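Peptidoglycan-N-acetylmuramic acid deacetylase PdaC (Bacillus subtilis subsp. subtilis str. 168, PDB 6H8N) removes acetyl groups from N-acetylmuramic acid residues of peptidoglycan, which confers resistance to lysozyme, and can also deacylate short chitin oligomers. Local coordinates at residues F16-N21 / H159-T164; T25-D30 / S165-D170; T40-G45 / L104-Y109; L126-P131 / G153-I158. The protein carries 1 engineered substitution. All coordinates share one frame; numbering follows the deposited sequence.

Interaction 1: F16-N21 / H159-T164. Engineered in segment 16-21: Ser17 (natural residue Asp). With ZN (zinc ion), chain C; PO4 (phosphate ion), chain D.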
# COMPACT_ATOMS: atom_id res chain seq x y z
N PHE A 16 -1.89 1.44 -2.31
CA PHE A 16 -2.69 2.63 -2.56
C PHE A 16 -2.35 3.70 -1.54
O PHE A 16 -2.56 3.48 -0.34
CB PHE A 16 -4.18 2.31 -2.48
CG PHE A 16 -4.61 1.33 -3.51
CD1 PHE A 16 -4.87 1.75 -4.79
CD2 PHE A 16 -4.74 -0.01 -3.22
CE1 PHE A 16 -5.24 0.88 -5.76
CE2 PHE A 16 -5.10 -0.92 -4.19
CZ PHE A 16 -5.36 -0.47 -5.48
N SER A 17 -1.92 4.86 -2.00
CA SER A 17 -1.58 5.97 -1.13
C SER A 17 -2.57 7.11 -1.27
O SER A 17 -3.06 7.38 -2.37
CB SER A 17 -0.21 6.54 -1.52
OG SER A 17 0.82 5.62 -1.20
N ASP A 18 -2.83 7.79 -0.16
CA ASP A 18 -3.44 9.13 -0.07
C ASP A 18 -4.88 9.13 0.38
O ASP A 18 -5.42 10.20 0.66
CB ASP A 18 -3.32 9.97 -1.34
CG ASP A 18 -1.91 10.30 -1.70
OD1 ASP A 18 -1.03 10.13 -0.86
OD2 ASP A 18 -1.70 10.69 -2.88
N GLY A 19 -5.50 7.97 0.49
CA GLY A 19 -6.86 7.87 0.99
C GLY A 19 -6.87 7.84 2.52
O GLY A 19 -5.84 8.05 3.17
N PRO A 20 -8.01 7.51 3.12
CA PRO A 20 -9.23 7.09 2.42
C PRO A 20 -9.99 8.22 1.75
O PRO A 20 -9.97 9.37 2.19
CB PRO A 20 -10.10 6.52 3.55
CG PRO A 20 -9.61 7.18 4.77
CD PRO A 20 -8.15 7.38 4.58
N ASN A 21 -10.68 7.87 0.67
CA ASN A 21 -11.60 8.76 -0.01
C ASN A 21 -12.77 7.88 -0.42
O ASN A 21 -12.66 7.13 -1.40
CB ASN A 21 -10.94 9.37 -1.24
CG ASN A 21 -11.81 10.37 -1.91
OD1 ASN A 21 -12.35 11.24 -1.24
ND2 ASN A 21 -11.98 10.25 -3.22
N HIS A 159 -2.58 5.97 -6.52
CA HIS A 159 -3.10 6.92 -5.54
C HIS A 159 -4.62 6.86 -5.55
O HIS A 159 -5.25 7.22 -6.55
CB HIS A 159 -2.56 8.32 -5.85
CG HIS A 159 -1.06 8.37 -5.84
ND1 HIS A 159 -0.29 8.06 -6.95
CD2 HIS A 159 -0.18 8.61 -4.84
CE1 HIS A 159 0.99 8.13 -6.63
NE2 HIS A 159 1.09 8.47 -5.36
N ASP A 160 -5.23 6.39 -4.45
CA ASP A 160 -6.67 6.04 -4.45
C ASP A 160 -7.57 7.23 -4.17
O ASP A 160 -8.56 7.08 -3.45
CB ASP A 160 -7.01 4.86 -3.51
CG ASP A 160 -6.69 5.12 -2.05
OD1 ASP A 160 -5.57 5.56 -1.75
OD2 ASP A 160 -7.58 4.83 -1.18
N ILE A 161 -7.26 8.39 -4.73
CA ILE A 161 -8.05 9.60 -4.56
C ILE A 161 -8.59 10.15 -5.88
O ILE A 161 -9.26 11.18 -5.87
CB ILE A 161 -7.24 10.68 -3.81
CG1 ILE A 161 -5.95 11.03 -4.55
CG2 ILE A 161 -6.94 10.18 -2.40
CD1 ILE A 161 -5.28 12.28 -4.01
N TYR A 162 -8.28 9.51 -7.01
CA TYR A 162 -8.71 9.98 -8.31
C TYR A 162 -9.65 8.97 -8.96
O TYR A 162 -9.40 7.76 -8.90
CB TYR A 162 -7.51 10.19 -9.24
CG TYR A 162 -6.45 11.10 -8.67
CD1 TYR A 162 -6.73 12.43 -8.38
CD2 TYR A 162 -5.17 10.63 -8.42
CE1 TYR A 162 -5.74 13.27 -7.87
CE2 TYR A 162 -4.18 11.46 -7.90
CZ TYR A 162 -4.48 12.77 -7.63
OH TYR A 162 -3.49 13.58 -7.11
N ARG A 163 -10.70 9.48 -9.61
CA ARG A 163 -11.62 8.60 -10.32
C ARG A 163 -10.90 7.73 -11.34
O ARG A 163 -11.19 6.52 -11.45
CB ARG A 163 -12.71 9.44 -10.98
CG ARG A 163 -13.69 8.67 -11.85
CD ARG A 163 -15.06 8.57 -11.20
NE ARG A 163 -15.01 8.06 -9.83
CZ ARG A 163 -14.70 6.80 -9.51
NH1 ARG A 163 -14.69 6.42 -8.23
NH2 ARG A 163 -14.41 5.93 -10.46
N THR A 164 -9.99 8.31 -12.12
CA THR A 164 -9.27 7.53 -13.13
C THR A 164 -8.41 6.46 -12.49
O THR A 164 -8.17 5.41 -13.09
CB THR A 164 -8.44 8.43 -14.06
OG1 THR A 164 -7.79 9.46 -13.31
CG2 THR A 164 -9.31 9.08 -15.11
ZN ZN C . 0.90 10.37 -0.99
P PO4 D . 3.07 10.05 -3.05
O1 PO4 D . 3.33 11.31 -3.92
O2 PO4 D . 3.34 8.83 -3.92
O3 PO4 D . 1.62 10.05 -2.72
O4 PO4 D . 3.92 10.12 -1.82
O HOH W 1 -4.68 4.99 0.70
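The zinc-dependent active site of the NodB homology domain lies here, where the end of strand 11-17 meets the end of strand 155-159. Asp18 binds the zinc through OD1 at 1.9 Å. His68 and His72 are the other protein ligands, and phosphate O3 also binds the metal. The phosphate probably comes from the crystallisation liquor. Its O2 lies in the plane of the His159 ring, at the edge, and accepts a nearly straight hydrogen bond (177°) from His159 NE2 at 2.7 Å. The other ring nitrogen, ND1, is bonded to Asp133. By similarity, His159 is the proton donor and Asp133 raises its pKa. Asp18 and His159 run side by side in the same direction, and Asp18 OD2 comes within 3.2 Å of His159 CD2. This nearby carboxylate may also favour a protonated imidazole. Ser17 is engineered and replaces the natural Asp, the proton acceptor by similarity; its OG bonds to Arg106.

Next to the metal site along the chain, Asp160 N donates to Ser17 O at 3.2 Å, from above the carbonyl plane. The Asp160 side chain takes the crowded position between N and carbonyl carbon (chi1 62°). Its OD1 thereby receives a weak bond from Gly19 N, while a water links OD1, Gly19 N and Phe16 O. Asp160 OD2 is bonded to Thr25. Ile161 lays CG2 against Asp18 O at 3.4 Å and packs on Asp18 CB. This Asp-His-His metal site, beside a histidine that is catalytic by similarity, is typical of carbohydrate esterase family 4 deacetylases.

Interaction 2: T25-D30 / S165-D170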
# COMPACT_ATOMS: atom_id res chain seq x y z
N THR A 25 -11.93 4.97 -2.85
CA THR A 25 -11.46 3.84 -2.05
C THR A 25 -12.50 2.73 -1.98
O THR A 25 -12.14 1.55 -2.06
CB THR A 25 -11.09 4.32 -0.65
OG1 THR A 25 -10.18 5.43 -0.74
CG2 THR A 25 -10.47 3.19 0.17
N ASN A 26 -13.78 3.08 -1.82
CA ASN A 26 -14.80 2.02 -1.74
C ASN A 26 -14.91 1.23 -3.04
O ASN A 26 -15.17 0.02 -3.02
CB ASN A 26 -16.17 2.57 -1.37
CG ASN A 26 -16.29 2.93 0.08
OD1 ASN A 26 -15.69 2.29 0.95
ND2 ASN A 26 -17.13 3.91 0.36
N GLN A 27 -14.75 1.90 -4.18
CA GLN A 27 -14.77 1.20 -5.45
C GLN A 27 -13.61 0.21 -5.55
O GLN A 27 -13.79 -0.93 -5.99
CB GLN A 27 -14.71 2.25 -6.57
CG GLN A 27 -14.88 1.68 -7.95
CD GLN A 27 -14.64 2.71 -9.04
OE1 GLN A 27 -15.07 3.85 -8.95
NE2 GLN A 27 -13.95 2.29 -10.07
N ILE A 28 -12.42 0.62 -5.09
CA ILE A 28 -11.26 -0.26 -5.11
C ILE A 28 -11.48 -1.44 -4.16
O ILE A 28 -11.19 -2.59 -4.50
CB ILE A 28 -10.00 0.54 -4.77
CG1 ILE A 28 -9.70 1.54 -5.90
CG2 ILE A 28 -8.80 -0.37 -4.50
CD1 ILE A 28 -8.75 2.64 -5.52
N LEU A 29 -12.01 -1.16 -2.97
CA LEU A 29 -12.32 -2.24 -2.03
C LEU A 29 -13.32 -3.21 -2.63
O LEU A 29 -13.20 -4.42 -2.45
CB LEU A 29 -12.84 -1.67 -0.71
CG LEU A 29 -11.80 -0.94 0.13
CD1 LEU A 29 -12.46 -0.15 1.24
CD2 LEU A 29 -10.77 -1.91 0.71
N ASP A 30 -14.31 -2.69 -3.37
CA ASP A 30 -15.28 -3.56 -4.05
C ASP A 30 -14.58 -4.45 -5.06
O ASP A 30 -14.89 -5.65 -5.15
CB ASP A 30 -16.33 -2.73 -4.78
CG ASP A 30 -17.34 -2.05 -3.87
OD1 ASP A 30 -17.41 -2.34 -2.67
OD2 ASP A 30 -18.11 -1.22 -4.41
N SER A 165 -7.88 6.71 -11.29
CA SER A 165 -7.09 5.72 -10.57
C SER A 165 -7.96 4.57 -10.08
O SER A 165 -7.55 3.41 -10.16
CB SER A 165 -6.37 6.38 -9.40
OG SER A 165 -5.40 7.28 -9.88
N ALA A 166 -9.14 4.85 -9.55
CA ALA A 166 -10.02 3.77 -9.12
C ALA A 166 -10.47 2.94 -10.31
O ALA A 166 -10.51 1.71 -10.24
CB ALA A 166 -11.21 4.34 -8.36
N ASP A 167 -10.85 3.60 -11.40
CA ASP A 167 -11.24 2.86 -12.60
C ASP A 167 -10.09 2.01 -13.13
O ASP A 167 -10.28 0.84 -13.48
CB ASP A 167 -11.76 3.82 -13.68
CG ASP A 167 -13.10 4.43 -13.31
OD1 ASP A 167 -13.83 3.88 -12.46
OD2 ASP A 167 -13.44 5.48 -13.91
N ALA A 168 -8.89 2.59 -13.20
CA ALA A 168 -7.73 1.82 -13.62
C ALA A 168 -7.48 0.65 -12.69
O ALA A 168 -7.16 -0.45 -13.15
CB ALA A 168 -6.50 2.73 -13.70
N ALA A 169 -7.59 0.88 -11.38
CA ALA A 169 -7.33 -0.19 -10.42
C ALA A 169 -8.28 -1.36 -10.62
O ALA A 169 -7.87 -2.52 -10.48
CB ALA A 169 -7.45 0.34 -8.99
N ASP A 170 -9.55 -1.11 -10.93
CA ASP A 170 -10.46 -2.22 -11.19
C ASP A 170 -9.96 -3.08 -12.33
O ASP A 170 -9.95 -4.32 -12.24
CB ASP A 170 -11.87 -1.72 -11.49
CG ASP A 170 -12.83 -2.87 -11.76
OD1 ASP A 170 -13.26 -3.55 -10.81
OD2 ASP A 170 -13.15 -3.13 -12.95
O HOH W 2 -11.96 0.08 -8.43
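Gln27 has CG anti to the backbone N (chi1 -174°) and an extended chain beyond it, so its amide spans the gap to helix 163-178. Asp167 starts out from its helix away from Gln27, but CG lies beside its own backbone N (chi1 -70°), and the carboxylate comes back within reach. The two side chains cross obliquely. Gln27 NE2 donates to Asp167 OD1 at 2.9 Å, with an angle of 165° at the hydrogen. The acceptor lies in the amide plane and uses its anti lone pair. The same OD1 forms a salt bridge with Arg163, which also reaches Gln27 OE1 in a weak hydrogen bond.

On the side facing the sheet, where Ile28 touches Phe41, Ile28 CG1 packs on the methyl groups of Ala166 and Ala169, at 4.0 Å from each CB. The small alanines let the parallel helices 22-35 and 163-178 approach to 9.0 Å between the axes of their short segments. A water donates to Ala166 O at 2.8 Å and accepts a weak bond from Gln27 NE2. This is the packing of two neighbouring parallel helices that flank the parallel sheet of the NodB homology domain. An apolar inner layer meets a polar outer one, where an amide N-H and a guanidinium grip Asp167 OD1 and would probably offset its negative charge.

Interaction 3: T40-G45 / L104-Y109. With PO4 (phosphate ion), chain D.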
# COMPACT_ATOMS: atom_id res chain seq x y z
N THR A 40 -2.75 -3.07 0.15
CA THR A 40 -2.23 -2.32 1.28
C THR A 40 -2.51 -0.85 1.04
O THR A 40 -2.18 -0.34 -0.04
CB THR A 40 -0.71 -2.53 1.43
OG1 THR A 40 -0.44 -3.94 1.44
CG2 THR A 40 -0.22 -1.94 2.73
N PHE A 41 -3.14 -0.19 2.00
CA PHE A 41 -3.57 1.20 1.89
C PHE A 41 -2.71 2.04 2.82
O PHE A 41 -2.74 1.82 4.04
CB PHE A 41 -5.05 1.33 2.25
CG PHE A 41 -5.95 0.65 1.26
CD1 PHE A 41 -6.20 -0.70 1.34
CD2 PHE A 41 -6.52 1.38 0.22
CE1 PHE A 41 -7.02 -1.33 0.38
CE2 PHE A 41 -7.32 0.76 -0.74
CZ PHE A 41 -7.58 -0.59 -0.64
N PHE A 42 -1.96 2.98 2.26
CA PHE A 42 -1.13 3.90 3.02
C PHE A 42 -1.94 5.18 3.16
O PHE A 42 -2.12 5.94 2.20
CB PHE A 42 0.21 4.09 2.31
CG PHE A 42 1.07 2.87 2.40
CD1 PHE A 42 1.89 2.69 3.50
CD2 PHE A 42 1.02 1.87 1.42
CE1 PHE A 42 2.67 1.54 3.62
CE2 PHE A 42 1.80 0.73 1.54
CZ PHE A 42 2.64 0.58 2.64
N VAL A 43 -2.45 5.38 4.36
CA VAL A 43 -3.51 6.35 4.63
C VAL A 43 -2.94 7.61 5.27
O VAL A 43 -1.97 7.58 6.05
CB VAL A 43 -4.63 5.75 5.52
CG1 VAL A 43 -5.29 4.55 4.81
CG2 VAL A 43 -4.12 5.35 6.88
N LEU A 44 -3.60 8.72 4.97
CA LEU A 44 -3.33 10.01 5.60
C LEU A 44 -4.14 10.11 6.88
O LEU A 44 -5.35 9.89 6.87
CB LEU A 44 -3.72 11.14 4.66
CG LEU A 44 -2.70 11.39 3.55
CD1 LEU A 44 -3.27 12.33 2.52
CD2 LEU A 44 -1.41 11.97 4.08
N GLY A 45 -3.48 10.47 7.98
CA GLY A 45 -4.20 10.60 9.24
C GLY A 45 -5.37 11.57 9.16
O GLY A 45 -6.43 11.31 9.72
N LEU A 104 3.95 -0.51 9.00
CA LEU A 104 4.55 -0.00 7.77
C LEU A 104 4.34 1.50 7.67
O LEU A 104 3.24 2.00 7.92
CB LEU A 104 3.90 -0.65 6.54
CG LEU A 104 3.89 -2.17 6.48
CD1 LEU A 104 3.10 -2.64 5.27
CD2 LEU A 104 5.30 -2.70 6.42
N VAL A 105 5.38 2.21 7.26
CA VAL A 105 5.29 3.64 7.00
C VAL A 105 5.75 3.90 5.57
O VAL A 105 6.70 3.28 5.09
CB VAL A 105 6.10 4.47 8.02
CG1 VAL A 105 7.59 4.17 7.93
CG2 VAL A 105 5.83 5.98 7.86
N ARG A 106 5.06 4.82 4.90
CA ARG A 106 5.42 5.23 3.55
C ARG A 106 5.57 6.74 3.57
O ARG A 106 4.57 7.47 3.54
CB ARG A 106 4.38 4.77 2.55
CG ARG A 106 4.67 5.20 1.13
CD ARG A 106 3.72 4.55 0.16
NE ARG A 106 4.07 3.18 -0.17
CZ ARG A 106 3.39 2.42 -1.01
NH1 ARG A 106 2.27 2.88 -1.58
NH2 ARG A 106 3.82 1.21 -1.30
N PRO A 107 6.80 7.26 3.65
CA PRO A 107 6.98 8.71 3.72
C PRO A 107 6.49 9.37 2.45
O PRO A 107 6.79 8.88 1.35
CB PRO A 107 8.50 8.86 3.85
CG PRO A 107 8.93 7.59 4.54
CD PRO A 107 8.05 6.53 3.89
N PRO A 108 5.75 10.48 2.55
CA PRO A 108 5.31 11.21 1.35
C PRO A 108 6.46 11.47 0.39
O PRO A 108 7.56 11.87 0.79
CB PRO A 108 4.74 12.50 1.92
CG PRO A 108 4.17 12.06 3.25
CD PRO A 108 5.19 11.09 3.77
N TYR A 109 6.18 11.28 -0.91
CA TYR A 109 7.13 11.52 -2.00
C TYR A 109 8.35 10.62 -1.94
O TYR A 109 9.30 10.84 -2.71
CB TYR A 109 7.55 12.99 -2.13
CG TYR A 109 6.40 13.96 -1.95
CD1 TYR A 109 5.43 14.12 -2.93
CD2 TYR A 109 6.27 14.70 -0.78
CE1 TYR A 109 4.38 14.98 -2.76
CE2 TYR A 109 5.24 15.56 -0.60
CZ TYR A 109 4.28 15.71 -1.59
OH TYR A 109 3.22 16.57 -1.42
P PO4 D . 3.07 10.05 -3.05
O1 PO4 D . 3.33 11.31 -3.92
O2 PO4 D . 3.34 8.83 -3.92
O3 PO4 D . 1.62 10.05 -2.72
O4 PO4 D . 3.92 10.12 -1.82
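Stacking dominates this contact. The guanidinium of Arg106 lies flat on one face of the Phe42 ring, with centres 3.9 Å apart and planes at 20°. The overlap is offset. Arg106 CZ sits 3.4 Å from Phe42 CD2, on one side of the ring. The arginine starts with CG anti to the backbone N, runs on extended, and bends at chi3 (-80°). This bend folds the guanidinium back over the ring.

A CH-pi contact continues the stack. Arg106 CD stands 4.1 Å from the centroid of the Phe42 ring, over the face. Nearer the backbone, Arg106 CB packs at 3.4 Å from Phe42 CD1.

Apolar packing extends the contact toward strand 104-105. Leu104 CB meets Phe42 CE1 at 3.9 Å, and Leu104 CD1 touches Thr40 CG2 at 4.2 Å.

The polar bonds of the guanidinium run to other parts of the chain. NE donates to Ala125 O. NH1 bonds to Thr15 and to OG of the engineered Ser17, at the position of the proton acceptor by similarity. NH2 makes a weak bond to Leu126 O. With these bonds and the Phe42 ring on one face, the group is well fixed. Arg106 O is bonded to ND1 of the zinc ligand His68. Farther along the chain, Tyr109 N donates to phosphate O4 at 2.7 Å, at an angle of 165°. An arginine beside the position of the catalytic base, assigned by similarity, and a backbone N-H facing the bound anion are typical of the active site of carbohydrate esterase family 4.

Interaction 4: L126-P131 / G153-I158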
# COMPACT_ATOMS: atom_id res chain seq x y z
N LEU A 126 8.19 1.26 0.33
CA LEU A 126 8.07 2.05 -0.89
C LEU A 126 7.51 1.19 -2.01
O LEU A 126 6.54 0.45 -1.77
CB LEU A 126 9.39 2.75 -1.20
CG LEU A 126 9.86 3.68 -0.06
CD1 LEU A 126 11.10 4.43 -0.50
CD2 LEU A 126 8.78 4.66 0.41
N TRP A 127 8.03 1.27 -3.23
CA TRP A 127 7.36 0.63 -4.36
C TRP A 127 8.36 0.43 -5.49
O TRP A 127 9.44 1.03 -5.51
CB TRP A 127 6.18 1.47 -4.84
CG TRP A 127 6.60 2.84 -5.22
CD1 TRP A 127 7.08 3.23 -6.43
CD2 TRP A 127 6.64 3.99 -4.37
NE1 TRP A 127 7.42 4.55 -6.39
CE2 TRP A 127 7.16 5.05 -5.14
CE3 TRP A 127 6.27 4.24 -3.05
CZ2 TRP A 127 7.34 6.34 -4.62
CZ3 TRP A 127 6.43 5.51 -2.54
CH2 TRP A 127 6.97 6.55 -3.33
N ASP A 128 7.96 -0.40 -6.46
CA ASP A 128 8.76 -0.71 -7.66
C ASP A 128 8.19 -0.12 -8.93
O ASP A 128 8.95 0.13 -9.88
CB ASP A 128 8.81 -2.23 -7.90
CG ASP A 128 9.40 -2.98 -6.76
OD1 ASP A 128 10.55 -2.69 -6.38
OD2 ASP A 128 8.73 -3.89 -6.26
N VAL A 129 6.88 0.04 -9.02
CA VAL A 129 6.19 0.42 -10.25
C VAL A 129 5.28 1.59 -9.92
O VAL A 129 4.43 1.49 -9.03
CB VAL A 129 5.37 -0.75 -10.80
CG1 VAL A 129 4.53 -0.29 -11.97
CG2 VAL A 129 6.25 -1.91 -11.20
N ASP A 130 5.45 2.69 -10.64
CA ASP A 130 4.71 3.92 -10.38
C ASP A 130 4.24 4.49 -11.72
O ASP A 130 5.03 5.09 -12.46
CB ASP A 130 5.59 4.93 -9.63
CG ASP A 130 4.89 6.24 -9.37
OD1 ASP A 130 3.69 6.41 -9.68
OD2 ASP A 130 5.59 7.13 -8.81
N PRO A 131 2.96 4.31 -12.07
CA PRO A 131 2.46 4.86 -13.34
C PRO A 131 2.22 6.35 -13.32
O PRO A 131 1.70 6.90 -14.30
CB PRO A 131 1.14 4.11 -13.52
CG PRO A 131 0.67 3.90 -12.10
CD PRO A 131 1.91 3.61 -11.31
N GLY A 153 6.48 -10.57 -7.56
CA GLY A 153 7.22 -9.96 -6.49
C GLY A 153 7.25 -8.45 -6.48
O GLY A 153 7.87 -7.88 -5.59
N ARG A 154 6.61 -7.79 -7.42
CA ARG A 154 6.68 -6.34 -7.51
C ARG A 154 5.61 -5.68 -6.66
O ARG A 154 4.59 -6.28 -6.31
CB ARG A 154 6.57 -5.88 -8.97
CG ARG A 154 7.74 -6.39 -9.79
CD ARG A 154 7.79 -5.77 -11.16
NE ARG A 154 9.04 -6.13 -11.79
CZ ARG A 154 9.18 -6.65 -13.00
NH1 ARG A 154 10.41 -6.94 -13.38
NH2 ARG A 154 8.15 -6.89 -13.79
N THR A 155 5.86 -4.42 -6.34
CA THR A 155 4.96 -3.57 -5.57
C THR A 155 4.57 -2.39 -6.44
O THR A 155 5.44 -1.65 -6.93
CB THR A 155 5.66 -3.11 -4.29
OG1 THR A 155 6.00 -4.26 -3.52
CG2 THR A 155 4.77 -2.21 -3.46
N ILE A 156 3.26 -2.21 -6.63
CA ILE A 156 2.69 -1.18 -7.50
C ILE A 156 2.15 -0.05 -6.65
O ILE A 156 1.48 -0.31 -5.64
CB ILE A 156 1.57 -1.77 -8.37
CG1 ILE A 156 2.12 -2.87 -9.30
CG2 ILE A 156 0.89 -0.69 -9.19
CD1 ILE A 156 1.06 -3.79 -9.87
N LEU A 157 2.38 1.19 -7.07
CA LEU A 157 1.82 2.39 -6.43
C LEU A 157 0.70 2.99 -7.26
O LEU A 157 0.93 3.39 -8.41
CB LEU A 157 2.92 3.43 -6.22
CG LEU A 157 2.49 4.84 -5.80
CD1 LEU A 157 1.75 4.79 -4.47
CD2 LEU A 157 3.69 5.77 -5.75
N ILE A 158 -0.49 3.09 -6.68
CA ILE A 158 -1.61 3.84 -7.23
C ILE A 158 -2.09 4.79 -6.14
O ILE A 158 -1.98 4.48 -4.95
CB ILE A 158 -2.74 2.86 -7.64
CG1 ILE A 158 -2.25 1.94 -8.76
CG2 ILE A 158 -4.03 3.59 -8.02
CD1 ILE A 158 -3.15 0.79 -9.09
O HOH W 3 8.28 -5.56 -4.26
O HOH W 4 0.96 6.29 -9.38
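Thr155 O accepts two backbone hydrogen bonds, from Asp128 N at 2.9 Å and from Val129 N at 3.0 Å. Both donors lie in its carbonyl plane. The Asp128 side chain returns a bond: with CG beside its own backbone N (chi1 -60°), OD2 accepts from Thr155 N at 2.9 Å through its anti lone pair. A water also serves OD2. It donates to Asp128 OD2 and Gly153 O and accepts from Thr155 OG1. Further on, Leu157 N donates to Val129 O at 2.9 Å, nearly along the C=O axis (177°). These four direct bonds hold the loop after strand 123-124 to strand 155-159 of the parallel sheet. In strand terms they amount to one isolated bridge, Val129 with Ile156. Strand 155-159 also bonds to strand 11-17, so the loop borders the sheet of the NodB homology domain. A second water lies by Asp130 OD1 and Leu157 O, and Asp130 OD1 also accepts from Glu132 N.

Apolar contacts fill in around these bonds. Trp127 takes the crowded position between N and carbonyl carbon (chi1 57°) and lies alongside Leu157. Leu157 CD2 stands over the centre of the six-membered ring of Trp127, 3.7 Å from the centroid, in a CH-pi contact. The same methyl lies beside the Asp130 carboxylate, with Leu157 CD2 3.8 Å from Asp130 CG. Leu157 also touches Arg106 and the engineered Ser17, at the wall of the active site.

How the interactions relate
From the N terminus, strand 11-17 leads into segment 16-21, and helix 22-35 follows. Their partners come much later in the chain. Interaction 1 closes its loop at 159-164 and interaction 2 at 165-170, so these two cross. Nested inside both are interactions 3 and 4, which are in series. Interaction 3 ties strand 40-43 to strand 104-105 and the loop after it. Interaction 4 then ties the loop after strand 123-124 to strand 155-159. Strand 11-17 pairs with both 40-43 and 155-159 in the sheet, and so connects interactions 1, 3 and 4. Interaction 2 joins helices 22-35 and 163-178, which lie against this sheet. Interactions 1 and 3 share the bound phosphate.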